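Local coordinates for Tat (Twin-arginine translocation) pathway signal sequence containing protein (Mycobacterium tuberculosis, PDB 5IMU) that is of unknown function but carries a predicted Tat export signal, its C-terminal part combining an alpha/beta/alpha sandwich with a helix bundle, at residues T184-G187 with D188-L192; T153-L156 with E157-E161; V121-F124 with G125-L128. All coordinates share one frame; numbering follows the deposited sequence.

Contact 1. Residues T184-G187 with D188-L192; sequences TAVG and DWMLL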
ATOM      1  N   THR A 184       1.136  -1.686  15.241  1.00 33.07           N
ATOM      2  CA  THR A 184       1.316  -3.110  15.498  1.00 38.18           C
ATOM      3  C   THR A 184       0.448  -3.950  14.568  1.00 26.98           C
ATOM      4  O   THR A 184       0.935  -4.880  13.913  1.00 21.71           O
ATOM      5  CB  THR A 184       0.990  -3.412  16.962  1.00 32.95           C
ATOM      6  OG1 THR A 184       2.130  -3.120  17.781  1.00 44.28           O
ATOM      7  CG2 THR A 184       0.580  -4.870  17.141  1.00 30.11           C
ATOM      8  N   ALA A 185      -0.847  -3.631  14.495  1.00 24.29           N
ATOM      9  CA  ALA A 185      -1.746  -4.383  13.627  1.00 24.21           C
ATOM     10  C   ALA A 185      -1.429  -4.156  12.155  1.00 16.02           C
ATOM     11  O   ALA A 185      -1.610  -5.065  11.337  1.00 12.70           O
ATOM     12  CB  ALA A 185      -3.199  -4.012  13.923  1.00 22.07           C
ATOM     13  N   VAL A 186      -0.956  -2.960  11.800  1.00 15.06           N
ATOM     14  CA  VAL A 186      -0.559  -2.704  10.418  1.00 20.52           C
ATOM     15  C   VAL A 186       0.633  -3.574  10.037  1.00 13.37           C
ATOM     16  O   VAL A 186       0.686  -4.132   8.934  1.00 12.99           O
ATOM     17  CB  VAL A 186      -0.257  -1.206  10.219  1.00 22.69           C
ATOM     18  CG1 VAL A 186       0.320  -0.960   8.835  1.00 14.31           C
ATOM     19  CG2 VAL A 186      -1.516  -0.379  10.427  1.00 20.08           C
ATOM     20  N   GLY A 187       1.603  -3.706  10.944  1.00 14.76           N
ATOM     21  CA  GLY A 187       2.739  -4.571  10.676  1.00 12.05           C
ATOM     22  C   GLY A 187       2.328  -6.009  10.421  1.00 11.56           C
ATOM     23  O   GLY A 187       2.847  -6.660   9.513  1.00 12.43           O
ATOM     24  N   ASP A 188       1.385  -6.520  11.216  1.00 12.52           N
ATOM     25  CA  ASP A 188       0.855  -7.861  10.978  1.00  9.75           C
ATOM     26  C   ASP A 188       0.223  -7.962   9.594  1.00 11.08           C
ATOM     27  O   ASP A 188       0.434  -8.942   8.871  1.00 11.72           O
ATOM     28  CB  ASP A 188      -0.163  -8.218  12.060  1.00 13.95           C
ATOM     29  CG  ASP A 188       0.481  -8.485  13.407  1.00 16.60           C
ATOM     30  OD1 ASP A 188       1.700  -8.246  13.549  1.00 16.54           O
ATOM     31  OD2 ASP A 188      -0.233  -8.934  14.330  1.00 18.47           O
ATOM     32  N   TRP A 189      -0.574  -6.958   9.222  1.00  9.67           N
ATOM     33  CA  TRP A 189      -1.154  -6.889   7.883  1.00 13.34           C
ATOM     34  C   TRP A 189      -0.075  -6.991   6.810  1.00 10.12           C
ATOM     35  O   TRP A 189      -0.227  -7.719   5.822  1.00  9.58           O
ATOM     36  CB  TRP A 189      -1.942  -5.581   7.756  1.00 11.11           C
ATOM     37  CG  TRP A 189      -2.840  -5.443   6.559  1.00 13.54           C
ATOM     38  CD1 TRP A 189      -3.016  -6.338   5.541  1.00 11.44           C
ATOM     39  CD2 TRP A 189      -3.685  -4.325   6.263  1.00  9.72           C
ATOM     40  NE1 TRP A 189      -3.922  -5.842   4.631  1.00  9.53           N
ATOM     41  CE2 TRP A 189      -4.346  -4.609   5.052  1.00  9.08           C
ATOM     42  CE3 TRP A 189      -3.946  -3.112   6.908  1.00 12.09           C
ATOM     43  CZ2 TRP A 189      -5.252  -3.720   4.472  1.00  9.64           C
ATOM     44  CZ3 TRP A 189      -4.845  -2.235   6.332  1.00 13.47           C
ATOM     45  CH2 TRP A 189      -5.488  -2.543   5.127  1.00 13.30           C
ATOM     46  N   MET A 190       1.040  -6.278   7.005  1.00 11.08           N
ATOM     47  CA  MET A 190       2.116  -6.287   6.019  1.00 10.38           C
ATOM     48  C   MET A 190       2.774  -7.661   5.913  1.00 11.45           C
ATOM     49  O   MET A 190       3.041  -8.143   4.806  1.00  9.52           O
ATOM     50  CB  MET A 190       3.159  -5.227   6.372  1.00 10.81           C
ATOM     51  CG  MET A 190       2.676  -3.792   6.223  1.00  7.36           C
ATOM     52  SD  MET A 190       3.809  -2.612   6.984  1.00 12.96           S
ATOM     53  CE  MET A 190       3.098  -1.060   6.445  1.00  9.31           C
ATOM     54  N   LEU A 191       3.053  -8.300   7.055  1.00 10.18           N
ATOM     55  CA  LEU A 191       3.693  -9.613   7.025  1.00 11.22           C
ATOM     56  C   LEU A 191       2.793 -10.656   6.374  1.00 10.90           C
ATOM     57  O   LEU A 191       3.264 -11.486   5.586  1.00 10.73           O
ATOM     58  CB  LEU A 191       4.071 -10.052   8.439  1.00 11.30           C
ATOM     59  CG  LEU A 191       5.471  -9.706   8.954  1.00 24.19           C
ATOM     60  CD1 LEU A 191       5.698 -10.337  10.323  1.00 19.42           C
ATOM     61  CD2 LEU A 191       6.549 -10.142   7.971  1.00 17.19           C
ATOM     62  N   LEU A 192       1.499 -10.641   6.699  1.00  8.59           N
ATOM     63  CA  LEU A 192       0.576 -11.572   6.059  1.00 11.15           C
ATOM     64  C   LEU A 192       0.485 -11.312   4.559  1.00 10.13           C
ATOM     65  O   LEU A 192       0.392 -12.256   3.763  1.00  8.91           O
ATOM     66  CB  LEU A 192      -0.804 -11.471   6.706  1.00 10.38           C
ATOM     67  CG  LEU A 192      -0.889 -11.790   8.201  1.00 10.96           C
ATOM     68  CD1 LEU A 192      -2.267 -11.446   8.749  1.00 12.94           C
ATOM     69  CD2 LEU A 192      -0.554 -13.252   8.467  1.00 11.34           C
TER

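Contact 2. Residues T153-L156 with E157-E161; sequences TGVL and ENEAE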
ATOM      1  N   THR A 153       7.642 -24.679  -1.377  1.00 14.99           N
ATOM      2  CA  THR A 153       7.196 -26.064  -1.447  1.00 15.84           C
ATOM      3  C   THR A 153       5.733 -26.198  -1.839  1.00 21.87           C
ATOM      4  O   THR A 153       5.309 -27.296  -2.216  1.00 23.60           O
ATOM      5  CB  THR A 153       7.416 -26.764  -0.107  1.00 18.90           C
ATOM      6  OG1 THR A 153       6.149 -27.094   0.473  1.00 39.75           O
ATOM      7  CG2 THR A 153       8.160 -25.859   0.838  1.00 11.66           C
ATOM      8  N   GLY A 154       4.957 -25.122  -1.758  1.00 22.56           N
ATOM      9  CA  GLY A 154       3.540 -25.194  -2.049  1.00 18.39           C
ATOM     10  C   GLY A 154       2.727 -25.442  -0.797  1.00 20.82           C
ATOM     11  O   GLY A 154       3.143 -26.202   0.080  1.00 20.55           O
ATOM     12  N   VAL A 155       1.567 -24.799  -0.698  1.00 16.80           N
ATOM     13  CA  VAL A 155       0.694 -24.934   0.457  1.00 16.44           C
ATOM     14  C   VAL A 155      -0.650 -25.481  -0.011  1.00 16.50           C
ATOM     15  O   VAL A 155      -0.929 -25.575  -1.205  1.00 15.59           O
ATOM     16  CB  VAL A 155       0.517 -23.605   1.216  1.00 12.84           C
ATOM     17  CG1 VAL A 155       1.849 -23.145   1.793  1.00 11.91           C
ATOM     18  CG2 VAL A 155      -0.063 -22.541   0.293  1.00 14.25           C
ATOM     19  N   LEU A 156      -1.484 -25.849   0.958  1.00 16.49           N
ATOM     20  CA  LEU A 156      -2.796 -26.389   0.651  1.00 15.99           C
ATOM     21  C   LEU A 156      -3.799 -25.263   0.418  1.00 16.39           C
ATOM     22  O   LEU A 156      -3.607 -24.122   0.847  1.00 14.81           O
ATOM     23  CB  LEU A 156      -3.282 -27.301   1.777  1.00 13.62           C
ATOM     24  CG  LEU A 156      -2.402 -28.495   2.148  1.00 17.81           C
ATOM     25  CD1 LEU A 156      -3.075 -29.316   3.236  1.00 25.40           C
ATOM     26  CD2 LEU A 156      -2.110 -29.348   0.926  1.00 18.42           C
ATOM     27  N   GLU A 157      -4.890 -25.599  -0.274  1.00 14.83           N
ATOM     28  CA  GLU A 157      -5.891 -24.588  -0.592  1.00 22.43           C
ATOM     29  C   GLU A 157      -6.537 -24.032   0.667  1.00 16.61           C
ATOM     30  O   GLU A 157      -6.783 -22.825   0.767  1.00 12.67           O
ATOM     31  CB  GLU A 157      -6.965 -25.161  -1.510  1.00 19.73           C
ATOM     32  CG  GLU A 157      -7.999 -24.121  -1.934  1.00 23.99           C
ATOM     33  CD  GLU A 157      -7.433 -23.089  -2.885  1.00 33.22           C
ATOM     34  OE1 GLU A 157      -6.571 -23.464  -3.702  1.00 27.88           O
ATOM     35  OE2 GLU A 157      -7.850 -21.910  -2.837  1.00 42.87           O
ATOM     36  N   ASN A 158      -6.840 -24.901   1.634  1.00 13.32           N
ATOM     37  CA  ASN A 158      -7.422 -24.414   2.877  1.00 13.45           C
ATOM     38  C   ASN A 158      -6.456 -23.497   3.612  1.00 12.14           C
ATOM     39  O   ASN A 158      -6.889 -22.631   4.379  1.00 12.82           O
ATOM     40  CB  ASN A 158      -7.832 -25.583   3.774  1.00 14.33           C
ATOM     41  CG  ASN A 158      -6.660 -26.168   4.540  1.00 14.31           C
ATOM     42  OD1 ASN A 158      -6.421 -25.819   5.698  1.00 22.42           O
ATOM     43  ND2 ASN A 158      -5.922 -27.064   3.897  1.00 18.23           N
ATOM     44  N   GLU A 159      -5.152 -23.662   3.381  1.00 10.16           N
ATOM     45  CA  GLU A 159      -4.178 -22.782   4.016  1.00 11.20           C
ATOM     46  C   GLU A 159      -4.134 -21.422   3.328  1.00  8.73           C
ATOM     47  O   GLU A 159      -3.999 -20.389   3.994  1.00 10.85           O
ATOM     48  CB  GLU A 159      -2.805 -23.456   4.027  1.00 11.22           C
ATOM     49  CG  GLU A 159      -2.776 -24.682   4.939  1.00 17.97           C
ATOM     50  CD  GLU A 159      -1.545 -25.550   4.761  1.00 21.85           C
ATOM     51  OE1 GLU A 159      -0.838 -25.392   3.745  1.00 15.07           O
ATOM     52  OE2 GLU A 159      -1.291 -26.396   5.647  1.00 16.49           O
ATOM     53  N   ALA A 160      -4.260 -21.400   1.999  1.00 11.10           N
ATOM     54  CA  ALA A 160      -4.396 -20.129   1.296  1.00 11.40           C
ATOM     55  C   ALA A 160      -5.699 -19.434   1.668  1.00 12.70           C
ATOM     56  O   ALA A 160      -5.739 -18.207   1.820  1.00 12.21           O
ATOM     57  CB  ALA A 160      -4.317 -20.349  -0.216  1.00 16.68           C
ATOM     58  N   GLU A 161      -6.777 -20.206   1.826  1.00  9.88           N
ATOM     59  CA  GLU A 161      -8.063 -19.628   2.201  1.00 11.65           C
ATOM     60  C   GLU A 161      -8.001 -19.005   3.591  1.00 13.35           C
ATOM     61  O   GLU A 161      -8.502 -17.896   3.810  1.00 10.79           O
ATOM     62  CB  GLU A 161      -9.153 -20.697   2.138  1.00 17.00           C
ATOM     63  CG  GLU A 161      -9.489 -21.155   0.729  1.00 13.00           C
ATOM     64  CD  GLU A 161     -10.355 -22.400   0.711  1.00 24.56           C
ATOM     65  OE1 GLU A 161     -10.315 -23.171   1.693  1.00 18.31           O
ATOM     66  OE2 GLU A 161     -11.080 -22.611  -0.284  1.00 20.59           O
TER

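Contact 3. Residues V121-F124 with G125-L128; sequences VDEF and GPTL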
ATOM      1  N   VAL A 121      15.264  -6.916  -0.795  1.00 22.04           N
ATOM      2  CA  VAL A 121      15.705  -6.961   0.592  1.00 21.44           C
ATOM      3  C   VAL A 121      16.826  -7.981   0.739  1.00 21.65           C
ATOM      4  O   VAL A 121      16.808  -9.050   0.115  1.00 20.85           O
ATOM      5  CB  VAL A 121      14.513  -7.292   1.508  1.00 28.77           C
ATOM      6  CG1 VAL A 121      14.981  -7.719   2.893  1.00 30.05           C
ATOM      7  CG2 VAL A 121      13.574  -6.098   1.606  1.00 19.43           C
ATOM      8  N   ASP A 122      17.826  -7.642   1.550  1.00 19.46           N
ATOM      9  CA  ASP A 122      18.918  -8.568   1.817  1.00 19.25           C
ATOM     10  C   ASP A 122      18.411  -9.782   2.588  1.00 18.60           C
ATOM     11  O   ASP A 122      17.653  -9.649   3.553  1.00 16.12           O
ATOM     12  CB  ASP A 122      20.027  -7.873   2.607  1.00 26.27           C
ATOM     13  CG  ASP A 122      21.231  -8.769   2.833  1.00 33.10           C
ATOM     14  OD1 ASP A 122      21.750  -9.323   1.841  1.00 30.11           O
ATOM     15  OD2 ASP A 122      21.653  -8.926   3.999  1.00 34.01           O
ATOM     16  N   GLU A 123      18.846 -10.967   2.157  1.00 15.60           N
ATOM     17  CA  GLU A 123      18.436 -12.241   2.747  1.00 19.27           C
ATOM     18  C   GLU A 123      16.920 -12.286   2.946  1.00 19.29           C
ATOM     19  O   GLU A 123      16.419 -12.440   4.060  1.00 17.56           O
ATOM     20  CB  GLU A 123      19.164 -12.498   4.070  1.00 23.00           C
ATOM     21  CG  GLU A 123      20.681 -12.521   3.973  1.00 27.93           C
ATOM     22  CD  GLU A 123      21.208 -13.707   3.187  1.00 31.38           C
ATOM     23  OE1 GLU A 123      20.482 -14.714   3.056  1.00 44.60           O
ATOM     24  OE2 GLU A 123      22.358 -13.633   2.708  1.00 56.05           O
ATOM     25  N   PHE A 124      16.197 -12.137   1.831  1.00 14.61           N
ATOM     26  CA  PHE A 124      14.743 -12.002   1.890  1.00 15.01           C
ATOM     27  C   PHE A 124      14.101 -13.123   2.700  1.00 12.66           C
ATOM     28  O   PHE A 124      13.286 -12.869   3.594  1.00  9.88           O
ATOM     29  CB  PHE A 124      14.158 -11.975   0.476  1.00 18.65           C
ATOM     30  CG  PHE A 124      12.666 -12.150   0.442  1.00 17.44           C
ATOM     31  CD1 PHE A 124      11.824 -11.070   0.658  1.00 14.87           C
ATOM     32  CD2 PHE A 124      12.103 -13.396   0.209  1.00 14.75           C
ATOM     33  CE1 PHE A 124      10.450 -11.228   0.638  1.00 23.55           C
ATOM     34  CE2 PHE A 124      10.731 -13.562   0.190  1.00 19.61           C
ATOM     35  CZ  PHE A 124       9.903 -12.475   0.403  1.00 21.88           C
ATOM     36  N   GLY A 125      14.452 -14.368   2.391  1.00 10.69           N
ATOM     37  CA  GLY A 125      13.859 -15.522   3.026  1.00 12.51           C
ATOM     38  C   GLY A 125      14.074 -15.575   4.526  1.00 14.19           C
ATOM     39  O   GLY A 125      13.118 -15.603   5.309  1.00 12.28           O
ATOM     40  N   PRO A 126      15.339 -15.620   4.958  1.00 15.28           N
ATOM     41  CA  PRO A 126      15.615 -15.585   6.404  1.00 13.60           C
ATOM     42  C   PRO A 126      15.040 -14.367   7.103  1.00 13.63           C
ATOM     43  O   PRO A 126      14.621 -14.473   8.263  1.00 13.05           O
ATOM     44  CB  PRO A 126      17.150 -15.595   6.461  1.00 15.87           C
ATOM     45  CG  PRO A 126      17.558 -16.314   5.221  1.00 17.12           C
ATOM     46  CD  PRO A 126      16.551 -15.916   4.171  1.00 21.12           C
ATOM     47  N   THR A 127      15.005 -13.214   6.430  1.00 12.38           N
ATOM     48  CA  THR A 127      14.442 -12.013   7.041  1.00 13.72           C
ATOM     49  C   THR A 127      12.961 -12.199   7.357  1.00  9.15           C
ATOM     50  O   THR A 127      12.498 -11.817   8.439  1.00 11.58           O
ATOM     51  CB  THR A 127      14.643 -10.811   6.115  1.00 14.21           C
ATOM     52  OG1 THR A 127      16.045 -10.558   5.946  1.00 14.90           O
ATOM     53  CG2 THR A 127      13.978  -9.569   6.687  1.00 14.19           C
ATOM     54  N   LEU A 128      12.204 -12.783   6.425  1.00 11.36           N
ATOM     55  CA  LEU A 128      10.779 -12.998   6.660  1.00 13.61           C
ATOM     56  C   LEU A 128      10.553 -14.003   7.783  1.00 11.35           C
ATOM     57  O   LEU A 128       9.676 -13.806   8.631  1.00  8.86           O
ATOM     58  CB  LEU A 128      10.097 -13.462   5.368  1.00 10.92           C
ATOM     59  CG  LEU A 128       8.568 -13.594   5.296  1.00 14.03           C
ATOM     60  CD1 LEU A 128       8.118 -13.501   3.847  1.00 20.08           C
ATOM     61  CD2 LEU A 128       8.059 -14.897   5.909  1.00 18.87           C
TER

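Contact 1. Residues T184-G187 with D188-L192
T184 opens the contact by giving its carbonyl to D188 N, the first of four successive i to i+4 bonds in the alpha-helix 183-199; O of T184 and N of D188 are 3.2 Å apart. That carbonyl also accepts a hydrogen bond from R135, whose guanidinium forms a salt bridge with D188 OD1, while OD2 of D188 is hydrogen-bonded to S137. The buried carboxylate is thus held at both oxygens, and the arginine ties the first turn of the helix to the chain just after helix 124-133. A185 continues the ladder, its O lying 3.0 Å from W189 N. With CG anti to the backbone N (chi1 -168°), the indole of W189 leads away from residues 184-187 and meets W54 edge-to-face. V186 brings the main side-chain contact. Its O accepts from M190 N at 2.9 Å. W189 CB lies 3.2 Å from V186 O and M190 CG 3.4 Å from V186 O, so the bonded carbonyl is flanked by carbon atoms of both side chains. The valine side chain also packs on V174 of helix 157-177. G187, without a side chain, contributes its carbonyl to L191 N at 3.0 Å, with CB of M190 beside it. M190 then runs out extended beyond CG across the valine, and its terminal methyl CE rests 3.7 Å from V186 CG1.

Contact 2. Residues T153-L156 with E157-E161
Hydrogen bonds between L156 and E159 mark the start of helix 157-177, with L156 in the N-cap position. Its backbone N donates to E159 OE1 at 2.9 Å, a nearly straight bond (N-H...O 173°) that reaches the oxygen from above the carboxylate plane. A side chain returning from the third helical residue to the backbone N of the N-cap is the reciprocal half of a capping box; the other half is missing, since leucine has no polar side-chain atom to offer. The leucine carbonyl instead starts the helical ladder, accepting from A160 N at 3.0 Å in the carbonyl plane, with a weak additional bond from E159 N. A negative carboxylate near the first turn would probably be favoured by the helix dipole.

Van der Waals contacts between carbons and polar side-chain atoms flank these bonds. CG of E159 lies beside its own backbone N (chi1 -67°), and the extended chain beyond it carries OE1 back over the turn, to 3.4 Å from V155 CB. L156 CB lies 3.4 Å from N158 ND2, the two side chains running alongside and pointing the same way. L156 CD1 is 3.7 Å from N158 ND2.

The turn lies at the surface, linking helix 140-151 to helix 157-177. V155 and E159 lean on I145 of the former, whereas V155 and A160 both touch I199 at the end of helix 183-199.

Contact 3. Residues V121-F124 with G125-L128
E123 and T127 meet where the loop turns into helix 124-133: E123, in the N-cap position with positive phi and psi (47° and 59°), sends its O to T127 N at 2.9 Å, and the next bond of the ladder joins F124 O to L128 N at 3.0 Å. The first of these runs nearly along the C=O axis.

The threonine hydroxyl turns back to the same loop. OG1 of T127, anti to the carbonyl carbon (chi1 -63°), lies 2.7 Å from E123 O and 3.0 Å from D122 O, close enough to either carbonyl for its one proton. P126 lies against the cap residue, its CD 3.5 Å from E123 O, and its CG approaches OE1 of the glutamate. The F124 and L128 side chains run together in one direction, with F124 CZ 4.0 Å from L128 CD1. Both pack on L198 of helix 183-199, and the phenylalanine also touches A206 and L210 of helix 203-216.

Proline suits this first turn, where its nitrogen, having no hydrogen, need not find an acceptor. The E123 carbonyl is gripped by the amide of T127 and lies within bonding range of its hydroxyl, while the apolar F124 and L128 face the neighbouring helices.

How the contacts relate
Along the chain the order is contact 3, contact 2, contact 1, all within the DUF5631 region and the helical part of the fragment. Contacts 3 and 2 lie at the N-terminal ends of helices 124-133 and 157-177, whereas contact 1 is a buried turn near the beginning of helix 183-199. The centre of contact 1 is about 17 Å from that of contact 3 and about 20 Å from that of contact 2. No pair touches. Both surface helix starts pack against the C-terminal end of helix 183-199, contact 2 through I199 and contact 3 through L198, so this one helix joins all three parts of the helical region, whose function is unknown.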